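Local coordinates for protein translation initiation factor eIF2B, subunit delta (Archaeoglobus fulgidus, PDB 1T5O) that belongs to the MtnA branch of the eIF2B alpha/beta/delta family and probably interconverts methylthioribose-1-phosphate and methylthioribulose-1-phosphate, at the interface of chains A and B. Coordinates in Å, arbitrary orientation; residue numbers count along the deposited sequence, not the author numbering. Chains: chain A/B, Translation initiation factor eIF2B, subunit delta.

Contact 1: the interface of chains A and B. Residues chain A 21, 195, 199-200, 203, 209; chain B 298-299, 301-302.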
# COMPACT_ATOMS: atom_id res chain seq x y z
N PRO A 21 -8.33 10.53 -12.10
CA PRO A 21 -9.35 11.45 -11.57
C PRO A 21 -9.29 12.89 -12.10
O PRO A 21 -10.17 13.71 -11.82
CB PRO A 21 -9.10 11.38 -10.06
CG PRO A 21 -7.61 11.22 -9.98
CD PRO A 21 -7.34 10.19 -11.07
N SER A 195 -7.99 5.44 -4.85
CA SER A 195 -7.76 6.88 -4.89
C SER A 195 -8.18 7.50 -6.23
O SER A 195 -8.75 8.59 -6.27
CB SER A 195 -6.28 7.19 -4.63
OG SER A 195 -5.47 6.57 -5.61
N CYS A 199 -12.57 7.62 -4.92
CA CYS A 199 -12.64 8.96 -4.39
C CYS A 199 -13.32 9.91 -5.40
O CYS A 199 -14.04 10.82 -5.02
CB CYS A 199 -11.24 9.48 -4.01
SG CYS A 199 -10.52 8.70 -2.50
N TRP A 200 -13.07 9.68 -6.69
CA TRP A 200 -13.66 10.50 -7.73
C TRP A 200 -15.19 10.37 -7.76
O TRP A 200 -15.92 11.37 -7.63
CB TRP A 200 -13.10 10.12 -9.10
CG TRP A 200 -13.59 11.06 -10.19
CD1 TRP A 200 -13.07 12.29 -10.52
CD2 TRP A 200 -14.79 10.91 -10.97
NE1 TRP A 200 -13.88 12.91 -11.45
CE2 TRP A 200 -14.94 12.09 -11.74
CE3 TRP A 200 -15.76 9.90 -11.09
CZ2 TRP A 200 -16.01 12.29 -12.62
CZ3 TRP A 200 -16.84 10.09 -11.97
CH2 TRP A 200 -16.95 11.28 -12.72
N MET A 203 -16.78 11.84 -4.51
CA MET A 203 -16.77 13.30 -4.42
C MET A 203 -17.69 13.90 -5.49
O MET A 203 -18.33 14.94 -5.26
CB MET A 203 -15.35 13.83 -4.60
CG MET A 203 -14.48 13.56 -3.40
SD MET A 203 -12.76 13.97 -3.65
CE MET A 203 -12.92 15.85 -3.80
N VAL A 209 -15.72 11.45 1.72
CA VAL A 209 -14.72 10.39 1.60
C VAL A 209 -13.35 10.89 2.04
O VAL A 209 -12.95 12.03 1.74
CB VAL A 209 -14.62 9.84 0.13
CG1 VAL A 209 -14.13 10.95 -0.82
CG2 VAL A 209 -13.65 8.60 0.08
N ALA B 298 -5.15 10.92 -7.21
CA ALA B 298 -6.35 11.18 -6.42
C ALA B 298 -6.88 12.54 -6.81
O ALA B 298 -6.16 13.34 -7.40
CB ALA B 298 -6.02 11.17 -4.93
N PRO B 299 -8.15 12.82 -6.52
CA PRO B 299 -8.67 14.15 -6.87
C PRO B 299 -7.86 15.17 -6.05
O PRO B 299 -7.52 14.92 -4.88
CB PRO B 299 -10.13 14.07 -6.44
CG PRO B 299 -10.46 12.59 -6.64
CD PRO B 299 -9.23 11.92 -6.07
N ASN B 301 -8.52 17.86 -4.45
CA ASN B 301 -9.06 18.32 -3.18
C ASN B 301 -9.60 17.23 -2.24
O ASN B 301 -10.33 17.52 -1.30
CB ASN B 301 -10.18 19.35 -3.43
CG ASN B 301 -9.69 20.59 -4.15
OD1 ASN B 301 -8.62 21.12 -3.84
ND2 ASN B 301 -10.47 21.06 -5.13
N VAL B 302 -9.22 15.98 -2.47
CA VAL B 302 -9.72 14.90 -1.60
C VAL B 302 -9.24 15.05 -0.15
O VAL B 302 -8.14 15.54 0.11
CB VAL B 302 -9.28 13.49 -2.14
CG1 VAL B 302 -7.77 13.29 -2.00
CG2 VAL B 302 -10.05 12.39 -1.40
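Helix 193-204 of chain A receives the loop that leads into strand 303-304 of chain B, with A:Met203 and A:Cys199 of the helix meeting B:Pro299 and B:Val302; A:Pro21, a loop residue, touches B:Pro299 and B:Ala298. Chain A hides 65 Å² of B:Pro299. Its CD sits 3.4 Å from the backbone O of A:Ser195 and also packs on A:Cys199 CB, while its CG reaches A:Pro21 CB at 3.9 Å and A:Trp200 N. Thus the helix and the loop bearing A:Pro21 both touch this one ring. A:Pro21 CG, in a residue that follows a cis peptide bond, lies 3.5 Å from B:Ala298 C.

A:Met203 covers the next stretch. Its CG lies anti to the carbonyl carbon, and a bend at chi3 (67°) turns CE toward the backbone, 3.9 Å from B:Asn301 C. The thioether SD meets B:Pro299 CB and stands 3.8 Å from B:Val302 CA; the A:Met203 and B:Val302 side chains cross at about a right angle. B:Val302 CG2 completes the patch 3.9 Å from A:Cys199 SG. No polar pair bonds across, so apolar contact seats the chain B loop in the deposited two-chain assembly, which may be the biological dimer.

Contact 2: the interface of chains A and B. Residues chain A 245-246, 249, 305-307, 309-310; chain B 215-216, 219.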
# COMPACT_ATOMS: atom_id res chain seq x y z
N ILE A 245 -6.65 -7.96 -4.48
CA ILE A 245 -5.69 -8.24 -3.39
C ILE A 245 -5.72 -7.16 -2.33
O ILE A 245 -5.73 -5.97 -2.63
CB ILE A 245 -4.17 -8.30 -3.77
CG1 ILE A 245 -4.01 -8.05 -5.24
CG2 ILE A 245 -3.48 -9.55 -3.15
CD1 ILE A 245 -3.96 -6.62 -5.51
N GLY A 246 -5.67 -7.60 -1.08
CA GLY A 246 -5.66 -6.66 0.03
C GLY A 246 -6.94 -6.80 0.82
O GLY A 246 -6.97 -6.54 2.02
N THR A 249 -6.63 -8.95 3.86
CA THR A 249 -5.95 -8.24 4.95
C THR A 249 -6.94 -7.38 5.70
O THR A 249 -6.97 -7.39 6.91
CB THR A 249 -4.82 -7.33 4.42
OG1 THR A 249 -3.85 -8.14 3.75
CG2 THR A 249 -4.10 -6.59 5.59
N TYR A 305 6.17 -10.17 -6.34
CA TYR A 305 5.07 -11.12 -6.19
C TYR A 305 3.88 -10.17 -6.26
O TYR A 305 3.72 -9.29 -5.38
CB TYR A 305 5.13 -11.85 -4.85
CG TYR A 305 3.93 -12.72 -4.61
CD1 TYR A 305 3.54 -13.68 -5.56
CD2 TYR A 305 3.15 -12.57 -3.47
CE1 TYR A 305 2.38 -14.47 -5.37
CE2 TYR A 305 2.01 -13.34 -3.27
CZ TYR A 305 1.64 -14.28 -4.21
OH TYR A 305 0.50 -14.99 -4.01
N ASN A 306 3.06 -10.29 -7.30
CA ASN A 306 1.94 -9.37 -7.52
C ASN A 306 0.60 -10.08 -7.83
O ASN A 306 0.05 -9.91 -8.91
CB ASN A 306 2.34 -8.40 -8.67
CG ASN A 306 1.37 -7.23 -8.87
OD1 ASN A 306 0.62 -6.85 -7.97
ND2 ASN A 306 1.40 -6.64 -10.07
N PRO A 307 0.08 -10.89 -6.89
CA PRO A 307 -1.19 -11.58 -7.14
C PRO A 307 -2.32 -10.57 -7.39
O PRO A 307 -2.34 -9.50 -6.79
CB PRO A 307 -1.42 -12.38 -5.86
CG PRO A 307 -0.78 -11.44 -4.79
CD PRO A 307 0.51 -11.04 -5.48
N PHE A 309 -5.66 -11.07 -6.86
CA PHE A 309 -6.70 -11.17 -5.85
C PHE A 309 -6.21 -11.97 -4.67
O PHE A 309 -5.14 -12.58 -4.71
CB PHE A 309 -7.91 -11.97 -6.38
CG PHE A 309 -8.40 -11.55 -7.74
CD1 PHE A 309 -7.98 -12.22 -8.87
CD2 PHE A 309 -9.29 -10.48 -7.87
CE1 PHE A 309 -8.43 -11.83 -10.13
CE2 PHE A 309 -9.74 -10.09 -9.12
CZ PHE A 309 -9.31 -10.76 -10.26
N ASP A 310 -7.03 -11.99 -3.62
CA ASP A 310 -6.78 -12.86 -2.49
C ASP A 310 -8.13 -13.44 -2.06
O ASP A 310 -9.18 -12.93 -2.44
CB ASP A 310 -6.04 -12.19 -1.29
CG ASP A 310 -6.71 -10.92 -0.74
OD1 ASP A 310 -7.95 -10.72 -0.82
OD2 ASP A 310 -5.95 -10.12 -0.16
N SER B 215 -0.57 -4.43 1.32
CA SER B 215 -1.80 -5.18 1.47
C SER B 215 -1.64 -6.68 1.26
O SER B 215 -2.50 -7.48 1.67
CB SER B 215 -2.85 -4.65 0.50
OG SER B 215 -2.43 -4.89 -0.83
N MET B 216 -0.53 -7.08 0.64
CA MET B 216 -0.28 -8.49 0.39
C MET B 216 0.27 -9.25 1.61
O MET B 216 0.53 -10.46 1.53
CB MET B 216 0.68 -8.64 -0.80
CG MET B 216 0.08 -8.19 -2.13
SD MET B 216 1.34 -8.12 -3.39
CE MET B 216 0.44 -7.28 -4.68
N ILE B 219 -2.15 -12.35 2.08
CA ILE B 219 -2.07 -13.56 1.26
C ILE B 219 -0.75 -14.30 1.43
O ILE B 219 -0.70 -15.53 1.40
CB ILE B 219 -2.30 -13.23 -0.23
CG1 ILE B 219 -2.66 -14.53 -0.98
CG2 ILE B 219 -1.09 -12.47 -0.80
CD1 ILE B 219 -2.86 -14.34 -2.50
O HOH W 1 -3.33 -9.98 0.91
O HOH W 2 -4.27 -3.72 -2.44
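With CG anti to its carbonyl carbon (chi1 -67°) and the chain extended from there to the methyl, B:Met216 runs out over chain A toward A:Tyr305, A:Asn306 and A:Pro307; A:Thr249 likewise holds OG1 anti to its carbonyl carbon (chi1 -61°), which points the hydroxyl at B:Ser215. The thioether SD of B:Met216 ends up 3.3 Å from A:Tyr305 O, a contact and not a bond, and 3.7 Å from A:Pro307 CD, which it meets tip to tip. Its CE packs on A:Asn306 CA at 3.8 Å, and CG rests against A:Ile245 CG2. B:Ile219 and A:Pro307 run antiparallel, with B:Ile219 CD1 3.6 Å from A:Phe309 O. A:Pro307 CD in turn covers one face of the A:Tyr305 ring, over its centre, backing up this apolar surface.

Polar links flank it. A:Thr249 OG1 donates to B:Ser215 O at 2.6 Å, approaching at 143° to the C=O and tilted from the carbonyl plane. Water 1 also binds that oxygen and ties it to A:Asp310 OD2 (2.8 Å) and B:Ile219 N. A:Gly246 N donates to the same A:Asp310 OD2 at 2.7 Å from above the carboxylate plane, helping to fix the aspartate. Water 2 joins B:Ser215 OG to A:Ile245 O.

In the fold, 3-10 turn 214-216 and helix 217-222 of chain B lie against loop 245-246, the start of helix 247-256, loop 305-307 and the start of strand 309-313 in chain A.

Contact 3: the interface of chains A and B. Residues chain A 199, 209-212; chain B 302-305.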
# COMPACT_ATOMS: atom_id res chain seq x y z
N CYS A 199 -12.57 7.62 -4.92
CA CYS A 199 -12.64 8.96 -4.39
C CYS A 199 -13.32 9.91 -5.40
O CYS A 199 -14.04 10.82 -5.02
CB CYS A 199 -11.24 9.48 -4.01
SG CYS A 199 -10.52 8.70 -2.50
N VAL A 209 -15.72 11.45 1.72
CA VAL A 209 -14.72 10.39 1.60
C VAL A 209 -13.35 10.89 2.04
O VAL A 209 -12.95 12.03 1.74
CB VAL A 209 -14.62 9.84 0.13
CG1 VAL A 209 -14.13 10.95 -0.82
CG2 VAL A 209 -13.65 8.60 0.08
N THR A 210 -12.65 10.04 2.79
CA THR A 210 -11.30 10.32 3.25
C THR A 210 -10.42 9.18 2.70
O THR A 210 -10.77 8.00 2.81
CB THR A 210 -11.24 10.36 4.80
OG1 THR A 210 -12.17 11.33 5.27
CG2 THR A 210 -9.84 10.75 5.29
N LEU A 211 -9.30 9.56 2.11
CA LEU A 211 -8.34 8.67 1.46
C LEU A 211 -7.23 8.29 2.42
O LEU A 211 -6.66 9.15 3.08
CB LEU A 211 -7.70 9.41 0.28
CG LEU A 211 -7.22 8.76 -1.03
CD1 LEU A 211 -6.04 9.51 -1.54
CD2 LEU A 211 -6.89 7.30 -0.88
N ILE A 212 -6.92 6.99 2.48
CA ILE A 212 -5.85 6.49 3.36
C ILE A 212 -5.11 5.44 2.59
O ILE A 212 -5.60 4.99 1.55
CB ILE A 212 -6.38 5.78 4.64
CG1 ILE A 212 -7.28 4.57 4.27
CG2 ILE A 212 -7.14 6.74 5.49
CD1 ILE A 212 -7.64 3.70 5.51
N VAL B 302 -9.22 15.98 -2.47
CA VAL B 302 -9.72 14.90 -1.60
C VAL B 302 -9.24 15.05 -0.15
O VAL B 302 -8.14 15.54 0.11
CB VAL B 302 -9.28 13.49 -2.14
CG1 VAL B 302 -7.77 13.29 -2.00
CG2 VAL B 302 -10.05 12.39 -1.40
N LYS B 303 -10.08 14.67 0.81
CA LYS B 303 -9.65 14.74 2.18
C LYS B 303 -8.71 13.55 2.41
O LYS B 303 -9.01 12.42 1.99
CB LYS B 303 -10.83 14.63 3.14
CG LYS B 303 -10.38 14.47 4.58
CD LYS B 303 -11.45 14.87 5.58
CE LYS B 303 -10.98 16.07 6.39
NZ LYS B 303 -9.60 15.86 6.95
N VAL B 304 -7.59 13.80 3.08
CA VAL B 304 -6.60 12.76 3.33
C VAL B 304 -6.28 12.59 4.81
O VAL B 304 -6.27 13.55 5.59
CB VAL B 304 -5.29 13.10 2.58
CG1 VAL B 304 -4.13 12.24 3.08
CG2 VAL B 304 -5.49 12.91 1.08
N TYR B 305 -6.03 11.35 5.19
CA TYR B 305 -5.61 11.03 6.55
C TYR B 305 -4.23 10.33 6.30
O TYR B 305 -4.15 9.24 5.69
CB TYR B 305 -6.62 10.10 7.25
CG TYR B 305 -6.19 9.70 8.66
CD1 TYR B 305 -5.76 10.65 9.59
CD2 TYR B 305 -6.16 8.36 9.03
CE1 TYR B 305 -5.31 10.26 10.86
CE2 TYR B 305 -5.72 7.97 10.28
CZ TYR B 305 -5.30 8.92 11.19
OH TYR B 305 -4.88 8.49 12.43
O HOH W 3 -12.70 14.22 0.02
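A:Thr210 and B:Lys303 are neighbours across a parallel pairing of strand 208-212 of chain A with strand 303-304 of chain B, and their side chains run parallel. From CB, which stands 4.1 Å from B:Lys303 O, the A:Thr210 side chain divides into two branches. The hydroxyl OG1 of A:Thr210 runs along the aliphatic part of the lysine, 3.6 Å from B:Lys303 CD. A chi1 of -57° places the methyl CG2 anti to the backbone N, where A:Thr210 CG2 reaches B:Lys303 CG and, at 3.8 Å, B:Tyr305 CB. An alanine here would probably leave the lysine methylenes and B:Tyr305 CB without their cover, opening a gap beside the strand pair and setting the lysine chain freer to turn.

The lysine is placed for this by a CG anti to its backbone N (chi1 171°), and its CB also packs against A:Val209 O. A:Ile212 CG2 approaches B:Tyr305 CB as well, so threonine and isoleucine both touch the base of the tyrosine. On A:Leu211 the side chain instead lies across B:Val302.

The backbones supply the register. A:Leu211 N donates to B:Lys303 O at 2.9 Å, and B:Tyr305 N donates to A:Leu211 O at 3.1 Å. Water 3 continues the ladder where the strands part, lying 2.8 Å from A:Val209 O and 2.8 Å from B:Lys303 N.

Contact 1 and contact 3 are neighbours, their C-alpha centres about 7 Å apart, and share A:Cys199, A:Val209 and B:Val302; the chain B segment runs from apolar loop into paired strand. The C-alpha centre of contact 2 lies about 23 Å from that of contact 1 and 22 Å from that of contact 3. It shares no residue of the same chain with them, though Tyr305 serves from chain A there and from chain B in contact 3. Two-fold symmetry repeats each patch, which fits a dimer, although the deposited assembly alone does not prove it. The centre of contact 2 is about 11 Å from A:Asp234, the predicted proton donor, so dimerisation may help shape its surroundings.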